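Taurine dioxygenase (Burkholderia xenovorans, PDB 5KEU) probably acts as an iron(II)- and 2-oxoglutarate-dependent dioxygenase of the TauD/TfdA family, here holding magnesium in its metal site. Local coordinates at residues Trp122-Thr127 against Val217-Pro222. Residues are numbered along the deposited sequence; the frame is centred on the assembly and turned at random.
Sequences WHTDVT and VLYVSP. With MG (magnesium ion), chain C.
The hydroxyl of Ser221 reaches into the turn formed by Thr124 to Thr127 and meets two of its polar groups. The backbone N of Thr124 donates to Ser221 OG over 3.0 Å, with a fairly straight N-H...O angle of 160°, and Thr127 OG1 shares a 2.9 Å hydrogen bond with the same oxygen. With OG anti to its own backbone N (chi1 -165°), Ser221 extends its hydroxyl across to the turn. The rotation of Thr127 (chi1 60°) turns OG1 to Ser221, while CG2, anti to the carbonyl carbon, meets Tyr219 tip to tip, 3.6 Å from the phenol OH; OG1 is also hydrogen-bonded to His177. A water links Thr124 OG1 to Ser221 N: it donates to OG1 at 2.7 Å and accepts from Ser221 N at 3.0 Å, while OG1 is also tied to Thr271 O. The Pro222 ring lies against the Trp122 carbonyl, with CB 3.2 Å from Trp122 O, and its CG also touches Trp122 CB; Trp122 O has a hydrogen bond with Ser223 OG.

The residues flanking Thr124 carry the metal. His123 NE2 binds magnesium at 1.9 Å and Asp125 OD1 at 2.2 Å, and two waters, His273 and the C-terminal Asn323 complete the site. The His-X-Asp pair and the distal histidine match the facial triad of this family, in which magnesium probably stands in for iron. Gly121 O accepts from His123 ND1; together with the metal bond at NE2, this bond holds the imidazole's rotation. Neither the His123 nor the Asp125 side chain bonds to 217-222; instead, the loop following strand 216-218 holds the backbone at Thr124, between the two ligands, and the far end of the turn at Thr127. The serine hydroxyl and the bridging water thus satisfy buried polar groups, consistent with a second-shell role in holding in place the backbone that carries two metal-binding side chains.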
loop_
_atom_site.group_PDB
_atom_site.type_symbol
_atom_site.label_atom_id
_atom_site.label_comp_id
_atom_site.label_asym_id
_atom_site.label_seq_id
_atom_site.Cartn_x
_atom_site.Cartn_y
_atom_site.Cartn_z
ATOM N N TRP B 122 -10.266 0.797 5.771
ATOM C CA TRP B 122 -9.907 2.204 5.598
ATOM C C TRP B 122 -10.910 3.089 6.312
ATOM O O TRP B 122 -12.121 2.901 6.162
ATOM C CB TRP B 122 -9.872 2.568 4.118
ATOM C CG TRP B 122 -8.657 2.070 3.412
ATOM C CD1 TRP B 122 -8.516 0.884 2.718
ATOM C CD2 TRP B 122 -7.398 2.742 3.325
ATOM N NE1 TRP B 122 -7.239 0.798 2.201
ATOM C CE2 TRP B 122 -6.535 1.922 2.559
ATOM C CE3 TRP B 122 -6.908 3.953 3.833
ATOM C CZ2 TRP B 122 -5.224 2.291 2.271
ATOM C CZ3 TRP B 122 -5.594 4.327 3.538
ATOM C CH2 TRP B 122 -4.769 3.489 2.772
ATOM N N HIS B 123 -10.418 4.070 7.069
ATOM C CA HIS B 123 -11.351 4.891 7.841
ATOM C C HIS B 123 -10.704 6.197 8.269
ATOM O O HIS B 123 -9.477 6.327 8.344
ATOM C CB HIS B 123 -11.839 4.166 9.101
ATOM C CG HIS B 123 -10.739 3.895 10.074
ATOM N ND1 HIS B 123 -9.762 2.952 9.839
ATOM C CD2 HIS B 123 -10.430 4.474 11.261
ATOM C CE1 HIS B 123 -8.905 2.947 10.846
ATOM N NE2 HIS B 123 -9.291 3.856 11.730
ATOM N N THR B 124 -11.568 7.156 8.572
ATOM C CA THR B 124 -11.197 8.393 9.240
ATOM C C THR B 124 -11.722 8.271 10.662
ATOM O O THR B 124 -12.848 7.816 10.861
ATOM C CB THR B 124 -11.791 9.590 8.508
ATOM O OG1 THR B 124 -11.301 9.593 7.141
ATOM C CG2 THR B 124 -11.361 10.876 9.147
ATOM N N ASP B 125 -10.905 8.616 11.647
ATOM C CA ASP B 125 -11.264 8.265 13.024
ATOM C C ASP B 125 -12.511 8.994 13.512
ATOM O O ASP B 125 -12.628 10.211 13.380
ATOM C CB ASP B 125 -10.108 8.566 13.957
ATOM C CG ASP B 125 -9.007 7.534 13.854
ATOM O OD1 ASP B 125 -9.301 6.359 13.479
ATOM O OD2 ASP B 125 -7.860 7.910 14.151
ATOM N N VAL B 126 -13.416 8.239 14.139
ATOM C CA VAL B 126 -14.576 8.748 14.864
ATOM C C VAL B 126 -15.484 9.619 14.014
ATOM O O VAL B 126 -16.105 10.554 14.532
ATOM C CB VAL B 126 -14.172 9.534 16.133
ATOM C CG1 VAL B 126 -15.286 9.439 17.181
ATOM C CG2 VAL B 126 -12.864 9.043 16.711
ATOM N N THR B 127 -15.591 9.334 12.714
ATOM C CA THR B 127 -16.507 10.160 11.935
ATOM C C THR B 127 -17.970 9.850 12.226
ATOM O O THR B 127 -18.839 10.568 11.730
ATOM C CB THR B 127 -16.241 10.055 10.429
ATOM O OG1 THR B 127 -16.383 8.705 9.969
ATOM C CG2 THR B 127 -14.854 10.577 10.099
ATOM N N VAL B 217 -12.303 18.076 0.644
ATOM C CA VAL B 217 -11.841 16.744 1.008
ATOM C C VAL B 217 -12.969 15.757 0.753
ATOM O O VAL B 217 -14.108 15.990 1.171
ATOM C CB VAL B 217 -11.410 16.697 2.488
ATOM C CG1 VAL B 217 -11.189 15.266 2.936
ATOM C CG2 VAL B 217 -10.164 17.567 2.721
ATOM N N LEU B 218 -12.648 14.643 0.098
ATOM C CA LEU B 218 -13.637 13.602 -0.160
ATOM C C LEU B 218 -13.784 12.798 1.128
ATOM O O LEU B 218 -13.045 11.850 1.385
ATOM C CB LEU B 218 -13.211 12.734 -1.340
ATOM C CG LEU B 218 -14.213 11.656 -1.759
ATOM C CD1 LEU B 218 -15.527 12.330 -2.207
ATOM C CD2 LEU B 218 -13.627 10.800 -2.891
ATOM N N TYR B 219 -14.767 13.188 1.944
ATOM C CA TYR B 219 -14.857 12.769 3.348
ATOM C C TYR B 219 -15.612 11.441 3.471
ATOM O O TYR B 219 -16.684 11.372 4.049
ATOM C CB TYR B 219 -15.547 13.878 4.151
ATOM C CG TYR B 219 -15.248 13.928 5.636
ATOM C CD1 TYR B 219 -13.946 14.069 6.104
ATOM C CD2 TYR B 219 -16.280 13.855 6.577
ATOM C CE1 TYR B 219 -13.673 14.128 7.489
ATOM C CE2 TYR B 219 -16.021 13.924 7.961
ATOM C CZ TYR B 219 -14.720 14.062 8.403
ATOM O OH TYR B 219 -14.450 14.142 9.761
ATOM N N VAL B 220 -15.055 10.364 2.902
ATOM C CA VAL B 220 -15.853 9.150 2.692
ATOM C C VAL B 220 -15.486 8.002 3.634
ATOM O O VAL B 220 -15.939 6.872 3.416
ATOM C CB VAL B 220 -15.807 8.700 1.220
ATOM C CG1 VAL B 220 -16.525 9.720 0.368
ATOM C CG2 VAL B 220 -14.369 8.544 0.719
ATOM N N SER B 221 -14.728 8.264 4.697
ATOM C CA SER B 221 -14.480 7.345 5.824
ATOM C C SER B 221 -15.078 5.940 5.666
ATOM O O SER B 221 -16.162 5.657 6.197
ATOM C CB SER B 221 -15.023 7.999 7.105
ATOM O OG SER B 221 -14.508 7.332 8.241
ATOM N N PRO B 222 -14.413 5.028 4.941
ATOM C CA PRO B 222 -15.116 3.811 4.482
ATOM C C PRO B 222 -15.666 2.917 5.597
ATOM O O PRO B 222 -16.734 2.321 5.415
ATOM C CB PRO B 222 -14.055 3.088 3.626
ATOM C CG PRO B 222 -13.206 4.214 3.077
ATOM C CD PRO B 222 -13.149 5.260 4.218
HETATM MG MG MG C . -8.134 4.597 13.045
HETATM O O HOH W 1 -13.365 10.729 5.770
HETATM O O HOH W 2 -7.135 5.275 14.609
HETATM O O HOH W 3 -6.918 2.896 13.078
#